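Long-range contacts in copper-containing nitrite reductase (Hyphomicrobium denitrificans 1NES1, PDB 6TFO), which probably reduces nitrite to nitric oxide, with electrons passed from cytochrome c to its copper centres: residues C[30-35]-C[66-71]; C[60-65]-C[129-134]; C[72-77]-C[92-97]; C[82-87]-C[101-106]; C[327-332]-C[421-426]. One frame throughout, in Å; residues are numbered along the deposited sequence.

Contact 1. Residues C[30-35]-C[66-71]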
# COMPACT_ATOMS: atom_id res chain seq x y z
N VAL C 30 15.15 -21.85 25.27
CA VAL C 30 13.78 -21.81 24.68
C VAL C 30 13.47 -20.35 24.35
O VAL C 30 13.50 -19.51 25.29
CB VAL C 30 12.75 -22.39 25.65
CG1 VAL C 30 11.35 -22.36 25.06
CG2 VAL C 30 13.16 -23.78 26.08
N VAL C 31 13.24 -20.03 23.08
CA VAL C 31 13.04 -18.62 22.63
C VAL C 31 11.55 -18.37 22.27
O VAL C 31 10.90 -19.22 21.64
CB VAL C 31 14.00 -18.18 21.51
CG1 VAL C 31 15.26 -19.01 21.50
CG2 VAL C 31 13.35 -18.13 20.14
N PHE C 32 11.07 -17.21 22.69
CA PHE C 32 9.73 -16.64 22.37
C PHE C 32 9.95 -15.21 21.88
O PHE C 32 10.68 -14.45 22.57
CB PHE C 32 8.84 -16.67 23.62
CG PHE C 32 8.62 -18.05 24.20
CD1 PHE C 32 7.81 -18.97 23.55
CD2 PHE C 32 9.21 -18.42 25.40
CE1 PHE C 32 7.58 -20.23 24.10
CE2 PHE C 32 9.00 -19.68 25.93
CZ PHE C 32 8.20 -20.59 25.27
N THR C 33 9.34 -14.86 20.75
CA THR C 33 9.28 -13.47 20.22
C THR C 33 7.87 -12.88 20.44
O THR C 33 6.87 -13.52 20.05
CB THR C 33 9.74 -13.45 18.76
OG1 THR C 33 11.00 -14.13 18.69
CG2 THR C 33 9.90 -12.05 18.22
N LEU C 34 7.79 -11.72 21.09
CA LEU C 34 6.52 -10.99 21.30
C LEU C 34 6.60 -9.65 20.58
O LEU C 34 7.61 -8.95 20.76
CB LEU C 34 6.28 -10.77 22.80
CG LEU C 34 6.22 -12.02 23.67
CD1 LEU C 34 5.91 -11.62 25.11
CD2 LEU C 34 5.19 -13.02 23.16
N ARG C 35 5.56 -9.34 19.79
CA ARG C 35 5.33 -8.01 19.18
C ARG C 35 4.17 -7.36 19.95
O ARG C 35 3.13 -8.02 20.14
CB ARG C 35 5.09 -8.16 17.67
CG ARG C 35 4.84 -6.85 16.94
CD ARG C 35 4.86 -7.01 15.43
NE ARG C 35 6.24 -6.91 14.97
CZ ARG C 35 6.95 -7.87 14.38
NH1 ARG C 35 6.42 -9.05 14.09
NH2 ARG C 35 8.21 -7.62 14.05
N GLU C 66 14.76 -25.01 32.29
CA GLU C 66 15.13 -24.51 30.94
C GLU C 66 15.55 -23.04 31.07
O GLU C 66 15.12 -22.34 32.01
CB GLU C 66 13.99 -24.68 29.95
CG GLU C 66 13.77 -26.11 29.49
CD GLU C 66 12.68 -26.27 28.43
OE1 GLU C 66 11.74 -25.50 28.45
OE2 GLU C 66 12.78 -27.17 27.59
N THR C 67 16.45 -22.61 30.17
CA THR C 67 16.81 -21.19 29.98
C THR C 67 15.82 -20.61 28.98
O THR C 67 15.60 -21.24 27.93
CB THR C 67 18.26 -21.02 29.51
OG1 THR C 67 19.10 -21.49 30.55
CG2 THR C 67 18.63 -19.58 29.23
N VAL C 68 15.24 -19.46 29.33
CA VAL C 68 14.16 -18.80 28.54
C VAL C 68 14.71 -17.49 28.01
O VAL C 68 15.27 -16.71 28.79
CB VAL C 68 12.90 -18.63 29.40
CG1 VAL C 68 11.78 -17.96 28.62
CG2 VAL C 68 12.44 -19.96 29.97
N GLN C 69 14.61 -17.31 26.69
CA GLN C 69 14.92 -16.05 25.99
C GLN C 69 13.60 -15.50 25.45
O GLN C 69 12.89 -16.23 24.74
CB GLN C 69 15.92 -16.28 24.85
CG GLN C 69 16.35 -15.00 24.16
CD GLN C 69 17.31 -15.24 23.02
OE1 GLN C 69 18.21 -16.09 23.09
NE2 GLN C 69 17.16 -14.45 21.98
N ILE C 70 13.26 -14.27 25.83
CA ILE C 70 12.06 -13.54 25.33
C ILE C 70 12.58 -12.34 24.57
O ILE C 70 13.28 -11.51 25.18
CB ILE C 70 11.13 -13.15 26.49
CG1 ILE C 70 10.43 -14.37 27.10
CG2 ILE C 70 10.13 -12.12 26.01
CD1 ILE C 70 9.86 -14.12 28.48
N ASN C 71 12.28 -12.28 23.27
CA ASN C 71 12.57 -11.11 22.39
C ASN C 71 11.32 -10.22 22.33
O ASN C 71 10.31 -10.68 21.75
CB ASN C 71 12.97 -11.57 20.99
CG ASN C 71 14.07 -12.60 21.02
OD1 ASN C 71 15.09 -12.41 21.68
ND2 ASN C 71 13.86 -13.70 20.31
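V30 and E66 meet at the start of a parallel strand pair, their side chains slanting across one another: CG2 of V30 lies 3.3 Å from OE1 of E66. V30 holds CG1 anti to its backbone N (chi1 -180°), which leaves CG2 anti to the carbonyl carbon and close to the carboxylate. OE1 is in turn salt-bridged to R138 and accepts H63 N. On the same face F32 turns a ring edge to V68, CD2 standing 4.1 Å from CG1, while the ring itself reaches L60 and V62 of the other sheet. Bulky apolar residues suit this face because it packs inward in a cupredoxin beta-sandwich. The opposite face carries T33 and N71, where ND2 of N71 gives a weak but almost straight bond (176°) to OG1 of T33 over 3.3 Å; the amide's OD1 meets T102 OG1 of strand 100-106. Y318 of the second subunit packs on N71 and Q69 here, so polar side chains suit a face shared with another subunit. Between the faces runs a regular backbone ladder: V30 N bonds to T67 O at 2.8 Å, and further bonds join Q69 to V30, F32 to Q69, N71 to F32 and L34 to N71. This chemistry implies that backbone bonds set the register, while apolar side chains lie on one face and Q69 and N71 meet Y318 on the other.

Contact 2. Residues C[60-65]-C[129-134]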
# COMPACT_ATOMS: atom_id res chain seq x y z
N LEU C 60 3.34 -18.96 27.38
CA LEU C 60 4.73 -19.40 27.12
C LEU C 60 5.00 -20.64 27.97
O LEU C 60 5.20 -20.50 29.21
CB LEU C 60 5.65 -18.23 27.47
CG LEU C 60 5.31 -16.91 26.79
CD1 LEU C 60 6.39 -15.88 27.04
CD2 LEU C 60 5.08 -17.06 25.29
N VAL C 61 4.93 -21.83 27.36
CA VAL C 61 5.13 -23.12 28.08
C VAL C 61 6.61 -23.49 28.05
O VAL C 61 7.18 -23.65 26.95
CB VAL C 61 4.25 -24.26 27.53
CG1 VAL C 61 4.64 -25.60 28.15
CG2 VAL C 61 2.77 -23.98 27.73
N VAL C 62 7.20 -23.60 29.23
CA VAL C 62 8.63 -23.93 29.45
C VAL C 62 8.70 -25.02 30.51
O VAL C 62 7.79 -25.10 31.34
CB VAL C 62 9.48 -22.70 29.83
CG1 VAL C 62 9.31 -21.57 28.83
CG2 VAL C 62 9.22 -22.21 31.24
N HIS C 63 9.74 -25.86 30.46
CA HIS C 63 9.96 -26.97 31.41
C HIS C 63 10.97 -26.52 32.47
O HIS C 63 11.89 -25.75 32.14
CB HIS C 63 10.33 -28.24 30.63
CG HIS C 63 9.19 -28.82 29.86
ND1 HIS C 63 8.45 -29.89 30.32
CD2 HIS C 63 8.65 -28.48 28.67
CE1 HIS C 63 7.51 -30.19 29.44
NE2 HIS C 63 7.62 -29.34 28.42
N GLU C 64 10.76 -26.94 33.72
CA GLU C 64 11.61 -26.62 34.89
C GLU C 64 13.09 -26.68 34.50
O GLU C 64 13.49 -27.65 33.86
CB GLU C 64 11.32 -27.60 36.03
CG GLU C 64 12.08 -27.29 37.31
CD GLU C 64 11.46 -27.87 38.57
OE1 GLU C 64 10.89 -28.99 38.46
OE2 GLU C 64 11.48 -27.18 39.62
N GLY C 65 13.86 -25.66 34.85
CA GLY C 65 15.31 -25.63 34.63
C GLY C 65 15.70 -25.21 33.22
O GLY C 65 16.91 -25.05 33.00
N GLY C 129 0.22 -11.74 29.92
CA GLY C 129 0.06 -13.18 29.60
C GLY C 129 0.68 -14.02 30.70
O GLY C 129 1.23 -13.43 31.68
N VAL C 130 0.60 -15.34 30.57
CA VAL C 130 1.18 -16.25 31.60
C VAL C 130 2.37 -17.01 30.98
O VAL C 130 2.29 -17.46 29.80
CB VAL C 130 0.13 -17.15 32.27
CG1 VAL C 130 -1.29 -16.60 32.10
CG2 VAL C 130 0.19 -18.59 31.81
N LEU C 131 3.46 -17.05 31.74
CA LEU C 131 4.56 -18.03 31.62
C LEU C 131 4.15 -19.28 32.40
O LEU C 131 3.91 -19.14 33.60
CB LEU C 131 5.82 -17.41 32.20
CG LEU C 131 7.06 -18.30 32.21
CD1 LEU C 131 7.62 -18.48 30.80
CD2 LEU C 131 8.12 -17.73 33.15
N GLN C 132 4.04 -20.43 31.75
CA GLN C 132 3.79 -21.71 32.48
C GLN C 132 5.07 -22.54 32.49
O GLN C 132 5.50 -22.98 31.39
CB GLN C 132 2.64 -22.53 31.91
CG GLN C 132 1.85 -23.16 33.04
CD GLN C 132 1.00 -24.33 32.64
OE1 GLN C 132 0.80 -24.61 31.45
NE2 GLN C 132 0.50 -25.02 33.65
N VAL C 133 5.62 -22.73 33.69
CA VAL C 133 6.81 -23.60 33.97
C VAL C 133 6.30 -24.94 34.51
O VAL C 133 5.76 -24.98 35.63
CB VAL C 133 7.76 -22.91 34.96
CG1 VAL C 133 9.04 -23.70 35.12
CG2 VAL C 133 8.06 -21.48 34.54
N VAL C 134 6.48 -26.00 33.72
CA VAL C 134 5.91 -27.36 33.91
C VAL C 134 7.03 -28.28 34.37
O VAL C 134 8.17 -28.16 33.92
CB VAL C 134 5.29 -27.84 32.58
CG1 VAL C 134 5.38 -29.34 32.39
CG2 VAL C 134 3.86 -27.35 32.45
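The imidazole of H63 is approached obliquely by V134, whose CG1 lies 3.7 Å from CE1 of H63, the two side chains lying side by side and pointing the same way. Its edge atom ND1 is hydrogen-bonded to G136 O, just past the end of 129-134, which suits a histidine on a partly exposed face: one polar atom is used while CE1 and ND1 lie beside a V134 methyl. The two strands are a parallel pair in the cupredoxin beta-sandwich, with 60-63 the outermost strand of its sheet. Backbone bonds alternate from strand to strand, V62 N reaching Q132 O at 2.8 Å and V134 N reaching V62 O at 2.9 Å; E64 N continues the ladder to V134 O. On the inward face L60, V62, L131 and V133 are all apolar, as the interior requires, and F32 of the facing sheet covers L60 and V62. L131 keeps CG anti to its backbone N (chi1 178°), and chi2 of 73° brings CD1 to within 3.9 Å of L60 CB. The same methyl is 4.0 Å from CG1 of V62, whose side chain crosses that of L131 at about a right angle. The nearest side-chain pair is V62 CG2 with V133 CG2, at 3.6 Å.

Contact 3. Residues C[72-77]-C[92-97]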
# COMPACT_ATOMS: atom_id res chain seq x y z
N LEU C 72 11.37 -9.02 22.90
CA LEU C 72 10.26 -8.03 22.79
C LEU C 72 10.54 -7.09 21.62
O LEU C 72 11.61 -6.47 21.62
CB LEU C 72 10.10 -7.23 24.08
CG LEU C 72 8.90 -6.29 24.11
CD1 LEU C 72 7.60 -7.07 23.90
CD2 LEU C 72 8.84 -5.52 25.42
N ILE C 73 9.57 -6.97 20.70
CA ILE C 73 9.62 -6.05 19.54
C ILE C 73 8.38 -5.14 19.60
O ILE C 73 7.24 -5.67 19.65
CB ILE C 73 9.68 -6.84 18.22
CG1 ILE C 73 10.76 -7.92 18.28
CG2 ILE C 73 9.84 -5.90 17.04
CD1 ILE C 73 10.86 -8.76 17.04
N ASN C 74 8.62 -3.83 19.58
CA ASN C 74 7.57 -2.78 19.56
C ASN C 74 6.85 -2.82 18.20
O ASN C 74 7.51 -2.64 17.18
CB ASN C 74 8.21 -1.42 19.82
CG ASN C 74 7.19 -0.35 20.09
OD1 ASN C 74 6.20 -0.26 19.37
ND2 ASN C 74 7.45 0.48 21.10
N GLY C 75 5.53 -3.07 18.21
CA GLY C 75 4.70 -3.15 16.99
C GLY C 75 4.12 -1.80 16.59
O GLY C 75 4.32 -1.40 15.42
N GLU C 76 3.47 -1.09 17.52
CA GLU C 76 2.56 0.05 17.19
C GLU C 76 3.12 1.41 17.65
O GLU C 76 2.66 2.41 17.12
CB GLU C 76 1.18 -0.23 17.76
CG GLU C 76 0.99 0.21 19.21
CD GLU C 76 1.96 -0.41 20.20
OE1 GLU C 76 2.16 -1.65 20.14
OE2 GLU C 76 2.51 0.35 21.01
N GLY C 77 4.07 1.48 18.57
CA GLY C 77 4.88 2.70 18.78
C GLY C 77 4.62 3.38 20.11
O GLY C 77 5.07 4.52 20.28
N ALA C 92 14.25 -4.19 28.60
CA ALA C 92 14.34 -2.72 28.61
C ALA C 92 13.01 -2.15 28.10
O ALA C 92 12.23 -2.91 27.48
CB ALA C 92 15.51 -2.27 27.75
N ILE C 93 12.77 -0.86 28.31
CA ILE C 93 11.66 -0.12 27.66
C ILE C 93 11.98 0.09 26.18
O ILE C 93 12.99 0.72 25.87
CB ILE C 93 11.41 1.21 28.39
CG1 ILE C 93 10.82 0.98 29.79
CG2 ILE C 93 10.52 2.12 27.56
CD1 ILE C 93 11.82 1.03 30.92
N VAL C 94 11.10 -0.36 25.28
CA VAL C 94 11.22 -0.13 23.82
C VAL C 94 10.19 0.94 23.41
O VAL C 94 9.00 0.75 23.73
CB VAL C 94 11.03 -1.44 23.04
CG1 VAL C 94 12.27 -2.30 23.12
CG2 VAL C 94 9.80 -2.25 23.48
N SER C 95 10.61 2.01 22.73
CA SER C 95 9.80 3.23 22.51
C SER C 95 9.23 3.30 21.08
O SER C 95 7.99 3.37 20.94
CB SER C 95 10.59 4.44 22.85
OG SER C 95 10.84 4.43 24.24
N GLY C 96 10.08 3.30 20.07
CA GLY C 96 9.64 3.42 18.67
C GLY C 96 9.20 2.08 18.09
O GLY C 96 9.48 1.04 18.68
N LYS C 97 8.55 2.12 16.94
CA LYS C 97 8.19 0.92 16.15
C LYS C 97 9.48 0.18 15.80
O LYS C 97 10.44 0.87 15.38
CB LYS C 97 7.40 1.33 14.91
CG LYS C 97 6.70 0.21 14.16
CD LYS C 97 5.46 0.67 13.38
CE LYS C 97 4.93 2.04 13.79
NZ LYS C 97 4.08 2.64 12.74
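N74 holds CG anti to its backbone N (chi1 -168°), which sets CG toward the loop of V94, where the amide follows, and V94 places CG1 anti to its carbonyl carbon (chi1 -77°), leaving CG2 to face L72 and N74. In this cupredoxin domain the contact ties the end of strand 67-73 to the loop leading into strand 100-106, beside a type 1 copper site. ND2 of N74 donates to V94 O at 3.1 Å; the carbonyl oxygen lies near the amide plane, whereas the donor stands 60° out of the carbonyl plane. The amide also bonds to A78 O, and its OD1 accepts a weak bond from G77 N at 2.9 Å, so asparagine, donor and acceptor in one short group, can brace the turn from inside. At the backbone angles of G77 a CB would be jammed against the preceding carbonyl oxygen, which glycine avoids. K97 bends at chi3, and its CG and CD lie against G75 O, CD at 3.1 Å, with its long chain on the exposed side. Outside, the carboxylate of E315 of the second subunit takes the N-H groups of S95 and G96. E76 binds NE2 of the copper ligand H80 through OE2, a second-shell hold that would position the imidazole. Apolar packing completes the contact, with L72 CD2 resting 3.9 Å from V94 CG2.

Contact 4. Residues C[82-87]-C[101-106]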
# COMPACT_ATOMS: atom_id res chain seq x y z
N ALA C 82 8.39 -5.95 29.04
CA ALA C 82 7.81 -7.19 29.59
C ALA C 82 8.51 -7.46 30.91
O ALA C 82 9.74 -7.32 30.96
CB ALA C 82 7.98 -8.31 28.60
N VAL C 83 7.75 -7.79 31.95
CA VAL C 83 8.26 -8.02 33.32
C VAL C 83 7.69 -9.34 33.82
O VAL C 83 6.50 -9.61 33.56
CB VAL C 83 7.89 -6.85 34.25
CG1 VAL C 83 8.41 -7.08 35.67
CG2 VAL C 83 8.39 -5.53 33.71
N ILE C 84 8.52 -10.13 34.50
CA ILE C 84 8.12 -11.37 35.24
C ILE C 84 8.67 -11.23 36.66
O ILE C 84 9.92 -11.22 36.82
CB ILE C 84 8.67 -12.61 34.50
CG1 ILE C 84 8.54 -12.44 32.98
CG2 ILE C 84 8.01 -13.88 35.02
CD1 ILE C 84 8.57 -13.74 32.21
N ASP C 85 7.79 -11.03 37.64
CA ASP C 85 8.19 -10.53 38.99
C ASP C 85 9.03 -11.60 39.70
O ASP C 85 10.10 -11.24 40.25
CB ASP C 85 6.98 -10.10 39.82
CG ASP C 85 6.38 -8.77 39.38
OD1 ASP C 85 7.08 -7.99 38.72
OD2 ASP C 85 5.22 -8.52 39.69
N GLN C 86 8.58 -12.86 39.66
CA GLN C 86 9.06 -13.98 40.51
C GLN C 86 10.46 -14.39 40.06
O GLN C 86 11.11 -15.12 40.81
CB GLN C 86 8.09 -15.16 40.46
CG GLN C 86 6.67 -14.77 40.83
CD GLN C 86 5.97 -13.91 39.80
OE1 GLN C 86 6.40 -13.76 38.65
NE2 GLN C 86 4.86 -13.32 40.22
N TYR C 87 10.88 -13.94 38.87
CA TYR C 87 12.21 -14.20 38.26
C TYR C 87 13.04 -12.91 38.22
O TYR C 87 14.13 -12.93 37.64
CB TYR C 87 12.04 -14.78 36.86
CG TYR C 87 11.58 -16.21 36.88
CD1 TYR C 87 12.46 -17.22 37.18
CD2 TYR C 87 10.26 -16.56 36.68
CE1 TYR C 87 12.06 -18.54 37.22
CE2 TYR C 87 9.84 -17.88 36.73
CZ TYR C 87 10.75 -18.88 37.00
OH TYR C 87 10.37 -20.19 37.05
N SER C 101 14.14 -5.46 22.62
CA SER C 101 14.91 -5.79 23.84
C SER C 101 14.71 -7.27 24.11
O SER C 101 13.53 -7.72 24.14
CB SER C 101 14.53 -4.94 25.02
OG SER C 101 15.11 -5.46 26.21
N THR C 102 15.81 -8.01 24.21
CA THR C 102 15.80 -9.43 24.58
C THR C 102 16.33 -9.53 26.01
O THR C 102 17.15 -8.65 26.41
CB THR C 102 16.54 -10.23 23.50
OG1 THR C 102 15.79 -10.05 22.30
CG2 THR C 102 16.73 -11.68 23.89
N PHE C 103 15.78 -10.49 26.76
CA PHE C 103 16.16 -10.82 28.15
C PHE C 103 16.03 -12.33 28.32
O PHE C 103 15.34 -13.00 27.50
CB PHE C 103 15.34 -10.00 29.16
CG PHE C 103 13.87 -10.35 29.30
CD1 PHE C 103 12.93 -9.86 28.39
CD2 PHE C 103 13.40 -11.10 30.37
CE1 PHE C 103 11.59 -10.16 28.54
CE2 PHE C 103 12.05 -11.39 30.51
CZ PHE C 103 11.15 -10.93 29.60
N SER C 104 16.74 -12.88 29.30
CA SER C 104 16.70 -14.34 29.58
C SER C 104 16.77 -14.58 31.08
O SER C 104 17.06 -13.66 31.85
CB SER C 104 17.79 -15.04 28.86
OG SER C 104 19.02 -14.46 29.24
N PHE C 105 16.51 -15.82 31.46
CA PHE C 105 16.45 -16.27 32.86
C PHE C 105 16.33 -17.79 32.82
O PHE C 105 16.00 -18.33 31.73
CB PHE C 105 15.29 -15.60 33.59
CG PHE C 105 13.92 -15.93 33.03
CD1 PHE C 105 13.37 -15.18 32.01
CD2 PHE C 105 13.19 -16.99 33.54
CE1 PHE C 105 12.12 -15.50 31.49
CE2 PHE C 105 11.94 -17.32 33.03
CZ PHE C 105 11.41 -16.58 32.00
N ILE C 106 16.57 -18.43 33.96
CA ILE C 106 16.40 -19.90 34.13
C ILE C 106 15.04 -20.13 34.76
O ILE C 106 14.80 -19.58 35.84
CB ILE C 106 17.54 -20.48 34.99
CG1 ILE C 106 18.92 -20.11 34.43
CG2 ILE C 106 17.37 -21.99 35.12
CD1 ILE C 106 20.06 -20.93 34.98
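Y87 and F105 meet ring to ring, with CE2 of F105 lying 4.0 Å above the plane of the tyrosine, over its centre. The ring planes are inclined by 37° and the centroids are 4.9 Å apart, an oblique pairing in which the side chains cross at about a right angle. F105 carries CG in the crowded position between its backbone N and carbonyl carbon (chi1 62°), and F103, two residues earlier on the same strand face, does likewise. Y87 instead sets CG anti to its carbonyl carbon, and its CD1 comes 3.7 Å from F105 CD2. Its OH is bonded to K109 N, so tyrosine suits a place where the ring is packed but its end meets backbone. Here the two sheets of the cupredoxin sandwich face one another: 101-106 belongs to one and strand 83-84 to the other, and large flat rings span the gap between them. I84 has an extended chain (chi2 -159°) that presents CD1 to the F105 ring, 4.0 Å from CZ, while its CG1 sits at the edge of the F103 ring, 4.4 Å from CE2. A82, short enough to let the phenylalanine come close, touches F103 CE1 through CB at 4.1 Å.

Contact 5. Residues C[327-332]-C[421-426]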
# COMPACT_ATOMS: atom_id res chain seq x y z
N GLU C 327 17.45 -18.49 5.71
CA GLU C 327 16.64 -18.55 6.96
C GLU C 327 17.28 -19.56 7.91
O GLU C 327 17.20 -19.35 9.11
CB GLU C 327 15.20 -18.96 6.64
CG GLU C 327 14.39 -17.89 5.92
CD GLU C 327 14.27 -16.58 6.67
OE1 GLU C 327 14.34 -16.59 7.94
OE2 GLU C 327 14.15 -15.56 5.97
N TYR C 328 17.88 -20.61 7.35
CA TYR C 328 18.51 -21.71 8.13
C TYR C 328 20.02 -21.74 7.86
O TYR C 328 20.43 -21.72 6.68
CB TYR C 328 17.83 -23.04 7.80
CG TYR C 328 16.39 -23.12 8.23
CD1 TYR C 328 15.38 -22.56 7.47
CD2 TYR C 328 16.03 -23.79 9.40
CE1 TYR C 328 14.05 -22.64 7.85
CE2 TYR C 328 14.71 -23.88 9.80
CZ TYR C 328 13.72 -23.30 9.03
OH TYR C 328 12.42 -23.40 9.41
N PHE C 329 20.80 -21.73 8.95
CA PHE C 329 22.25 -22.04 8.99
C PHE C 329 22.40 -23.36 9.75
O PHE C 329 22.03 -23.37 10.96
CB PHE C 329 23.00 -20.91 9.70
CG PHE C 329 23.29 -19.71 8.84
CD1 PHE C 329 24.38 -19.70 8.00
CD2 PHE C 329 22.46 -18.61 8.86
CE1 PHE C 329 24.65 -18.59 7.21
CE2 PHE C 329 22.73 -17.51 8.07
CZ PHE C 329 23.83 -17.50 7.25
N LEU C 330 22.89 -24.41 9.10
CA LEU C 330 22.84 -25.79 9.66
C LEU C 330 24.20 -26.50 9.65
O LEU C 330 24.96 -26.39 8.65
CB LEU C 330 21.83 -26.60 8.84
CG LEU C 330 20.45 -25.97 8.69
CD1 LEU C 330 19.67 -26.69 7.60
CD2 LEU C 330 19.70 -25.97 10.01
N PHE C 331 24.46 -27.25 10.73
CA PHE C 331 25.47 -28.33 10.78
C PHE C 331 24.78 -29.65 10.43
O PHE C 331 23.80 -29.98 11.08
CB PHE C 331 26.12 -28.45 12.16
CG PHE C 331 26.99 -27.29 12.57
CD1 PHE C 331 27.90 -26.73 11.68
CD2 PHE C 331 26.93 -26.77 13.86
CE1 PHE C 331 28.70 -25.66 12.07
CE2 PHE C 331 27.74 -25.71 14.24
CZ PHE C 331 28.61 -25.15 13.35
N ASN C 332 25.27 -30.34 9.39
CA ASN C 332 24.85 -31.71 9.01
C ASN C 332 23.33 -31.73 8.86
O ASN C 332 22.67 -32.64 9.41
CB ASN C 332 25.36 -32.76 10.02
CG ASN C 332 26.87 -32.89 10.08
OD1 ASN C 332 27.61 -32.00 9.68
ND2 ASN C 332 27.35 -34.01 10.59
N LEU C 421 27.48 -14.82 15.24
CA LEU C 421 26.69 -15.57 16.26
C LEU C 421 25.19 -15.33 16.11
O LEU C 421 24.42 -16.07 16.78
CB LEU C 421 27.19 -15.21 17.66
CG LEU C 421 28.47 -15.92 18.09
CD1 LEU C 421 28.90 -15.39 19.45
CD2 LEU C 421 28.28 -17.43 18.13
N SER C 422 24.76 -14.37 15.28
CA SER C 422 23.33 -14.25 14.91
C SER C 422 22.87 -15.59 14.31
O SER C 422 21.66 -15.91 14.40
CB SER C 422 23.06 -13.09 13.98
OG SER C 422 23.11 -11.87 14.69
N ARG C 423 23.79 -16.40 13.80
CA ARG C 423 23.43 -17.67 13.12
C ARG C 423 23.04 -18.72 14.16
O ARG C 423 22.44 -19.71 13.74
CB ARG C 423 24.56 -18.10 12.19
CG ARG C 423 24.77 -17.08 11.09
CD ARG C 423 25.99 -17.33 10.25
NE ARG C 423 26.32 -16.09 9.55
CZ ARG C 423 27.38 -15.92 8.76
NH1 ARG C 423 28.24 -16.90 8.53
NH2 ARG C 423 27.57 -14.75 8.18
N LEU C 424 23.30 -18.49 15.44
CA LEU C 424 22.70 -19.28 16.55
C LEU C 424 21.18 -19.27 16.37
O LEU C 424 20.55 -20.33 16.49
CB LEU C 424 23.05 -18.65 17.91
CG LEU C 424 24.46 -18.84 18.43
CD1 LEU C 424 24.68 -18.05 19.72
CD2 LEU C 424 24.76 -20.31 18.65
N ASP C 425 20.63 -18.09 16.12
CA ASP C 425 19.16 -17.85 16.06
C ASP C 425 18.60 -18.36 14.72
O ASP C 425 17.43 -18.14 14.50
CB ASP C 425 18.86 -16.37 16.32
CG ASP C 425 19.39 -15.91 17.67
OD1 ASP C 425 19.08 -16.61 18.66
OD2 ASP C 425 20.13 -14.89 17.72
N HIS C 426 19.40 -19.03 13.87
CA HIS C 426 18.95 -19.67 12.60
C HIS C 426 19.27 -21.17 12.57
O HIS C 426 19.23 -21.74 11.46
CB HIS C 426 19.56 -18.96 11.38
CG HIS C 426 19.09 -17.55 11.18
ND1 HIS C 426 18.02 -17.24 10.35
CD2 HIS C 426 19.53 -16.37 11.67
CE1 HIS C 426 17.85 -15.93 10.33
NE2 HIS C 426 18.75 -15.38 11.16
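R423 lies across the ring of F329, its CD 3.5 Å from the ring centroid and only 10° off the normal, a CH-pi contact over the face. The arginine chain is extended from CG to NE, with chi2 at 171° placing CD over the ring, and the guanidinium plane runs within 6° of the phenyl plane. H426 supplies the polar half. Its ND1 donates to E327 O at 2.6 Å, the oxygen lying in the imidazole plane though the donor stands above the carbonyl plane, and its own carbonyl oxygen receives F329 N at 3.0 Å. CB of H426 fills the edge of the F329 ring, 3.9 Å from CD2. A histidine suits this place because its two ring nitrogens bridge in different directions: NE2 is bonded to I322 O of the second subunit. NE of R423 is salt-bridged to E324 of the second subunit and NH1 to D418 of the same chain; together these fix the guanidinium. Residues 421-425 form a 3-10 turn, and H426 N bonds back to R423 O at 3.1 Å. E327 and Y328 form a classic beta bulge opposite I302. In the C-terminal cupredoxin domain, strand 328-331 is outermost in its sheet, antiparallel to strand 293-302, and touches strand 166-181 through Y328 and L330; the turn, just after the copper ligand H419, links strands 412-418 and 430-434 of the facing sheet.

How the contacts relate
Contacts 1 to 4 belong to the N-terminal cupredoxin domain, whereas contact 5 lies in the last cupredoxin domain. Strand 67-73 serves contacts 1 and 3, and its neighbour strand 100-106 contributes to contact 4. Contact 2 lies in the facing sheet and touches contacts 1 and 4. Contacts 1 and 4 have centres about 9 Å apart, contacts 1 and 2 about 11 Å. Along the chain contacts 1 and 2 interlock, and contacts 3 and 4 are nested inside the loop closed by contact 2 and cross each other. Contact 5 follows much later, about 17 Å from contact 1 between centres. Contacts 1, 3, 4 and 5 meet the second subunit, consistent with a part in assembling the homotrimer.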